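Long-range contact in DUF683-containing protein (Cyanothece, PDB 3CSX), which is of unknown biochemical function but is a metalloprotein associated with nitrogen fixation: residues V17-A31 and F63-E77. Numbering follows the deposited sequence.
Sequences VADLKKKVRKLNSKA and FRELDQLKKKLNIWE
Knobs-into-holes packing by Leu20, Leu66 and Leu69 joins the two helices of a Rop-like antiparallel hairpin, along the half of helices 14-44 and 52-77 farthest from their connecting turn. The axes of segments 17-31 and 63-77 approach to 9.8 Å and run nearly antiparallel, at 154°. Leu20 enters a hole made by Leu69, Lys72, Leu73 and Trp76; with CG anti to the backbone N (chi1 -179°), it lays CD2 over one face of the indole, 3.9 Å from the centroid of the Trp76 six-membered ring. Its other branch, CD1, meets Leu69 CD2. Cutting Leu20 back to an alanine is likely to open a gap between Leu69 and the indole, whose face would keep only the Lys72 methylene of these two contacts. Leu69 answers from the opposite helix, seated among Leu20, Lys23, Val24 and Leu27, its CB 3.7 Å from Val24 CG2. One step on, Leu66 fills the hole lined by Val24, Leu27, Asn28 and Ala31, and Ala31 CB lies over one Phe63 ring face in a CH-pi contact. Charged side chains border this apolar seam: Lys21 and Glu77 form a long salt bridge of doubtful geometry, while a water accepts from Lys23 NZ and donates to Glu65 OE2. Towards the turn, Leu27 and Ala31 continue onto Ile62; elsewhere on helix 52-77, Gln68 hydrogen-bonds Gln33 of the second subunit, consistent with a Rop-type four-helix dimer.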
loop_
_atom_site.group_PDB
_atom_site.type_symbol
_atom_site.label_atom_id
_atom_site.label_comp_id
_atom_site.label_asym_id
_atom_site.label_seq_id
_atom_site.Cartn_x
_atom_site.Cartn_y
_atom_site.Cartn_z
ATOM N N VAL B 17 -9.986 12.124 -7.902
ATOM C CA VAL B 17 -10.025 10.705 -8.242
ATOM C C VAL B 17 -9.584 10.500 -9.695
ATOM O O VAL B 17 -8.749 9.634 -9.964
ATOM C CB VAL B 17 -11.406 10.060 -7.974
ATOM C CG1 VAL B 17 -11.444 8.662 -8.548
ATOM C CG2 VAL B 17 -11.724 10.030 -6.466
ATOM N N ALA B 18 -10.099 11.313 -10.624
ATOM C CA ALA B 18 -9.710 11.206 -12.046
ATOM C C ALA B 18 -8.209 11.358 -12.266
ATOM O O ALA B 18 -7.599 10.626 -13.063
ATOM C CB ALA B 18 -10.478 12.230 -12.908
ATOM N N ASP B 19 -7.613 12.331 -11.575
ATOM C CA ASP B 19 -6.174 12.538 -11.606
ATOM C C ASP B 19 -5.388 11.319 -11.102
ATOM O O ASP B 19 -4.436 10.898 -11.744
ATOM C CB ASP B 19 -5.800 13.789 -10.796
ATOM C CG ASP B 19 -6.340 15.071 -11.421
ATOM O OD1 ASP B 19 -6.722 15.044 -12.630
ATOM O OD2 ASP B 19 -6.381 16.094 -10.705
ATOM N N LEU B 20 -5.783 10.784 -9.951
ATOM C CA LEU B 20 -5.107 9.616 -9.364
ATOM C C LEU B 20 -5.226 8.413 -10.300
ATOM O O LEU B 20 -4.239 7.712 -10.545
ATOM C CB LEU B 20 -5.704 9.282 -7.984
ATOM C CG LEU B 20 -5.118 8.101 -7.184
ATOM C CD1 LEU B 20 -3.599 8.205 -7.019
ATOM C CD2 LEU B 20 -5.763 8.009 -5.822
ATOM N N LYS B 21 -6.422 8.199 -10.851
ATOM C CA LYS B 21 -6.609 7.178 -11.899
ATOM C C LYS B 21 -5.607 7.297 -13.022
ATOM O O LYS B 21 -5.084 6.279 -13.508
ATOM C CB LYS B 21 -8.030 7.226 -12.488
ATOM C CG LYS B 21 -9.099 6.732 -11.565
ATOM C CD LYS B 21 -10.354 6.257 -12.326
ATOM C CE LYS B 21 -11.270 5.479 -11.379
ATOM N NZ LYS B 21 -12.229 4.564 -12.077
ATOM N N LYS B 22 -5.342 8.539 -13.441
ATOM C CA LYS B 22 -4.411 8.837 -14.523
ATOM C C LYS B 22 -2.968 8.497 -14.135
ATOM O O LYS B 22 -2.210 7.939 -14.927
ATOM C CB LYS B 22 -4.533 10.322 -14.918
ATOM C CG LYS B 22 -3.676 10.745 -16.131
ATOM C CD LYS B 22 -4.307 10.277 -17.456
ATOM C CE LYS B 22 -3.248 10.079 -18.542
ATOM N NZ LYS B 22 -2.033 10.901 -18.288
ATOM N N LYS B 23 -2.603 8.852 -12.910
ATOM C CA LYS B 23 -1.290 8.585 -12.380
ATOM C C LYS B 23 -1.109 7.070 -12.292
ATOM O O LYS B 23 -0.070 6.533 -12.674
ATOM C CB LYS B 23 -1.195 9.220 -10.995
ATOM C CG LYS B 23 0.143 9.111 -10.302
ATOM C CD LYS B 23 0.065 9.863 -8.995
ATOM C CE LYS B 23 1.317 9.672 -8.132
ATOM N NZ LYS B 23 2.595 10.173 -8.789
ATOM N N VAL B 24 -2.124 6.387 -11.782
ATOM C CA VAL B 24 -2.035 4.949 -11.621
ATOM C C VAL B 24 -1.820 4.273 -12.964
ATOM O O VAL B 24 -0.998 3.379 -13.076
ATOM C CB VAL B 24 -3.233 4.370 -10.862
ATOM C CG1 VAL B 24 -3.364 2.857 -11.105
ATOM C CG2 VAL B 24 -3.120 4.677 -9.380
ATOM N N ARG B 25 -2.557 4.697 -13.991
ATOM C CA ARG B 25 -2.385 4.120 -15.330
ATOM C C ARG B 25 -1.000 4.333 -15.924
ATOM O O ARG B 25 -0.447 3.421 -16.496
ATOM C CB ARG B 25 -3.457 4.647 -16.295
ATOM C CG ARG B 25 -3.377 4.028 -17.680
ATOM C CD ARG B 25 -4.323 4.743 -18.629
ATOM N NE ARG B 25 -4.606 3.937 -19.819
ATOM C CZ ARG B 25 -5.552 3.004 -19.900
ATOM N NH1 ARG B 25 -6.316 2.725 -18.852
ATOM N NH2 ARG B 25 -5.728 2.337 -21.039
ATOM N N LYS B 26 -0.428 5.539 -15.840
ATOM C CA LYS B 26 0.942 5.702 -16.324
ATOM C C LYS B 26 1.974 4.816 -15.581
ATOM O O LYS B 26 2.931 4.252 -16.176
ATOM C CB LYS B 26 1.355 7.185 -16.333
ATOM C CG LYS B 26 0.558 8.028 -17.347
ATOM C CD LYS B 26 0.865 9.523 -17.209
ATOM C CE LYS B 26 2.108 9.936 -18.028
ATOM N NZ LYS B 26 1.678 10.617 -19.289
ATOM N N LEU B 27 1.786 4.699 -14.271
ATOM C CA LEU B 27 2.683 3.928 -13.457
ATOM C C LEU B 27 2.522 2.431 -13.707
ATOM O O LEU B 27 3.495 1.689 -13.652
ATOM C CB LEU B 27 2.440 4.222 -11.982
ATOM C CG LEU B 27 3.555 3.784 -11.045
ATOM C CD1 LEU B 27 4.896 4.485 -11.381
ATOM C CD2 LEU B 27 3.084 4.089 -9.606
ATOM N N ASN B 28 1.303 2.002 -13.994
ATOM C CA ASN B 28 1.071 0.577 -14.276
ATOM C C ASN B 28 1.879 0.165 -15.503
ATOM O O ASN B 28 2.453 -0.916 -15.520
ATOM C CB ASN B 28 -0.429 0.275 -14.393
ATOM C CG ASN B 28 -0.727 -1.202 -14.441
ATOM O OD1 ASN B 28 -1.111 -1.719 -15.481
ATOM N ND2 ASN B 28 -0.542 -1.894 -13.328
ATOM N N SER B 29 2.001 1.074 -16.489
ATOM C CA SER B 29 2.836 0.831 -17.670
ATOM C C SER B 29 4.303 0.703 -17.345
ATOM O O SER B 29 4.952 -0.218 -17.846
ATOM C CB SER B 29 2.634 1.922 -18.728
ATOM O OG SER B 29 1.268 2.009 -19.041
ATOM N N LYS B 30 4.810 1.603 -16.479
ATOM C CA LYS B 30 6.199 1.612 -16.097
ATOM C C LYS B 30 6.514 0.355 -15.294
ATOM O O LYS B 30 7.575 -0.241 -15.441
ATOM C CB LYS B 30 6.520 2.829 -15.233
ATOM C CG LYS B 30 6.654 4.179 -15.977
ATOM C CD LYS B 30 7.662 4.111 -17.109
ATOM C CE LYS B 30 9.089 4.323 -16.620
ATOM N NZ LYS B 30 10.030 4.491 -17.767
ATOM N N ALA B 31 5.559 -0.042 -14.465
ATOM C CA ALA B 31 5.701 -1.252 -13.641
ATOM C C ALA B 31 5.796 -2.467 -14.531
ATOM O O ALA B 31 6.668 -3.304 -14.335
ATOM C CB ALA B 31 4.527 -1.396 -12.709
ATOM N N PHE B 63 6.518 -1.294 -7.942
ATOM C CA PHE B 63 5.295 -2.016 -7.542
ATOM C C PHE B 63 4.788 -1.610 -6.184
ATOM O O PHE B 63 3.565 -1.561 -5.952
ATOM C CB PHE B 63 5.492 -3.531 -7.680
ATOM C CG PHE B 63 5.288 -4.024 -9.090
ATOM C CD1 PHE B 63 3.999 -4.310 -9.559
ATOM C CD2 PHE B 63 6.366 -4.186 -9.956
ATOM C CE1 PHE B 63 3.802 -4.763 -10.869
ATOM C CE2 PHE B 63 6.170 -4.609 -11.285
ATOM C CZ PHE B 63 4.899 -4.909 -11.727
ATOM N N ARG B 64 5.705 -1.259 -5.277
ATOM C CA ARG B 64 5.269 -0.755 -3.971
ATOM C C ARG B 64 4.546 0.552 -4.146
ATOM O O ARG B 64 3.492 0.777 -3.547
ATOM C CB ARG B 64 6.442 -0.524 -3.013
ATOM C CG ARG B 64 5.935 -0.024 -1.644
ATOM C CD ARG B 64 7.091 0.132 -0.707
ATOM N NE ARG B 64 6.717 0.659 0.616
ATOM C CZ ARG B 64 6.101 -0.033 1.584
ATOM N NH1 ARG B 64 5.744 -1.298 1.410
ATOM N NH2 ARG B 64 5.820 0.560 2.736
ATOM N N GLU B 65 5.120 1.454 -4.954
ATOM C CA GLU B 65 4.429 2.735 -5.159
ATOM C C GLU B 65 3.056 2.512 -5.821
ATOM O O GLU B 65 2.031 3.131 -5.475
ATOM C CB GLU B 65 5.288 3.713 -5.989
ATOM C CG GLU B 65 4.665 5.129 -5.976
ATOM C CD GLU B 65 5.151 6.021 -7.122
ATOM O OE1 GLU B 65 5.935 5.539 -7.956
ATOM O OE2 GLU B 65 4.753 7.210 -7.164
ATOM N N LEU B 66 3.039 1.658 -6.818
ATOM C CA LEU B 66 1.798 1.357 -7.498
ATOM C C LEU B 66 0.730 0.819 -6.539
ATOM O O LEU B 66 -0.447 1.196 -6.625
ATOM C CB LEU B 66 2.056 0.363 -8.635
ATOM C CG LEU B 66 0.856 0.047 -9.541
ATOM C CD1 LEU B 66 0.270 1.268 -10.251
ATOM C CD2 LEU B 66 1.340 -1.032 -10.556
ATOM N N ASP B 67 1.143 -0.062 -5.644
ATOM C CA ASP B 67 0.203 -0.704 -4.682
ATOM C C ASP B 67 -0.322 0.369 -3.723
ATOM O O ASP B 67 -1.505 0.445 -3.471
ATOM C CB ASP B 67 0.968 -1.777 -3.913
ATOM C CG ASP B 67 0.070 -2.671 -3.036
ATOM O OD1 ASP B 67 -1.109 -2.903 -3.365
ATOM O OD2 ASP B 67 0.603 -3.140 -2.020
ATOM N N GLN B 68 0.557 1.243 -3.234
ATOM C CA GLN B 68 0.090 2.358 -2.395
ATOM C C GLN B 68 -0.947 3.213 -3.083
ATOM O O GLN B 68 -1.934 3.613 -2.472
ATOM C CB GLN B 68 1.254 3.272 -1.932
ATOM C CG GLN B 68 2.280 2.569 -1.076
ATOM C CD GLN B 68 1.914 2.493 0.410
ATOM O OE1 GLN B 68 0.771 2.666 0.781
ATOM N NE2 GLN B 68 2.915 2.229 1.262
ATOM N N LEU B 69 -0.735 3.519 -4.364
ATOM C CA LEU B 69 -1.651 4.411 -5.031
ATOM C C LEU B 69 -2.985 3.706 -5.288
ATOM O O LEU B 69 -4.058 4.293 -5.134
ATOM C CB LEU B 69 -1.028 4.938 -6.319
ATOM C CG LEU B 69 0.148 5.899 -6.142
ATOM C CD1 LEU B 69 0.729 6.162 -7.545
ATOM C CD2 LEU B 69 -0.302 7.200 -5.442
ATOM N N LYS B 70 -2.904 2.432 -5.648
ATOM C CA LYS B 70 -4.123 1.662 -5.871
ATOM C C LYS B 70 -4.992 1.559 -4.621
ATOM O O LYS B 70 -6.205 1.778 -4.676
ATOM C CB LYS B 70 -3.792 0.295 -6.489
ATOM C CG LYS B 70 -3.543 0.428 -7.980
ATOM C CD LYS B 70 -3.195 -0.898 -8.618
ATOM C CE LYS B 70 -2.711 -0.714 -10.051
ATOM N NZ LYS B 70 -2.762 -2.038 -10.753
ATOM N N LYS B 71 -4.362 1.254 -3.496
ATOM C CA LYS B 71 -5.033 1.234 -2.182
ATOM C C LYS B 71 -5.603 2.604 -1.801
ATOM O O LYS B 71 -6.718 2.674 -1.301
ATOM C CB LYS B 71 -4.068 0.743 -1.104
ATOM C CG LYS B 71 -3.750 -0.756 -1.244
ATOM C CD LYS B 71 -2.561 -1.217 -0.385
ATOM C CE LYS B 71 -2.679 -2.725 -0.040
ATOM N NZ LYS B 71 -3.208 -3.552 -1.201
ATOM N N LYS B 72 -4.832 3.677 -2.032
ATOM C CA LYS B 72 -5.319 5.048 -1.823
ATOM C C LYS B 72 -6.563 5.312 -2.673
ATOM O O LYS B 72 -7.569 5.830 -2.161
ATOM C CB LYS B 72 -4.222 6.099 -2.141
ATOM C CG LYS B 72 -4.587 7.517 -1.686
ATOM C CD LYS B 72 -3.417 8.487 -1.740
ATOM C CE LYS B 72 -3.102 8.958 -3.186
ATOM N NZ LYS B 72 -1.887 9.816 -3.160
ATOM N N LEU B 73 -6.489 4.951 -3.961
ATOM C CA LEU B 73 -7.620 5.141 -4.895
ATOM C C LEU B 73 -8.886 4.474 -4.371
ATOM O O LEU B 73 -9.952 5.102 -4.309
ATOM C CB LEU B 73 -7.289 4.631 -6.302
ATOM C CG LEU B 73 -8.414 4.685 -7.363
ATOM C CD1 LEU B 73 -8.881 6.115 -7.579
ATOM C CD2 LEU B 73 -7.961 4.087 -8.671
ATOM N N ASN B 74 -8.772 3.222 -3.956
ATOM C CA ASN B 74 -9.934 2.531 -3.392
ATOM C C ASN B 74 -10.500 3.290 -2.201
ATOM O O ASN B 74 -11.711 3.545 -2.140
ATOM C CB ASN B 74 -9.608 1.086 -3.014
ATOM C CG ASN B 74 -9.477 0.175 -4.217
ATOM O OD1 ASN B 74 -10.245 0.277 -5.186
ATOM N ND2 ASN B 74 -8.500 -0.740 -4.165
ATOM N N ILE B 75 -9.624 3.692 -1.281
ATOM C CA ILE B 75 -10.044 4.463 -0.101
ATOM C C ILE B 75 -10.707 5.785 -0.501
ATOM O O ILE B 75 -11.761 6.136 0.047
ATOM C CB ILE B 75 -8.877 4.701 0.890
ATOM C CG1 ILE B 75 -8.632 3.440 1.737
ATOM C CG2 ILE B 75 -9.161 5.875 1.827
ATOM C CD1 ILE B 75 -7.193 3.313 2.267
ATOM N N TRP B 76 -10.114 6.494 -1.462
ATOM C CA TRP B 76 -10.654 7.772 -1.934
ATOM C C TRP B 76 -12.054 7.616 -2.516
ATOM O O TRP B 76 -13.001 8.320 -2.107
ATOM C CB TRP B 76 -9.729 8.384 -2.990
ATOM C CG TRP B 76 -8.569 9.141 -2.415
ATOM C CD1 TRP B 76 -8.083 9.064 -1.143
ATOM C CD2 TRP B 76 -7.729 10.073 -3.115
ATOM N NE1 TRP B 76 -7.000 9.915 -1.001
ATOM C CE2 TRP B 76 -6.750 10.523 -2.200
ATOM C CE3 TRP B 76 -7.715 10.572 -4.426
ATOM C CZ2 TRP B 76 -5.776 11.462 -2.550
ATOM C CZ3 TRP B 76 -6.741 11.489 -4.777
ATOM C CH2 TRP B 76 -5.783 11.933 -3.836
ATOM N N GLU B 77 -12.172 6.689 -3.470
ATOM C CA GLU B 77 -13.429 6.395 -4.151
ATOM C C GLU B 77 -14.535 6.098 -3.147
ATOM O O GLU B 77 -15.661 6.581 -3.308
ATOM C CB GLU B 77 -13.244 5.241 -5.143
ATOM C CG GLU B 77 -12.476 5.661 -6.404
ATOM C CD GLU B 77 -12.502 4.635 -7.514
ATOM O OE1 GLU B 77 -12.851 3.461 -7.272
ATOM O OE2 GLU B 77 -12.165 5.012 -8.653
HETATM O O HOH W 1 3.337 7.867 -10.006
#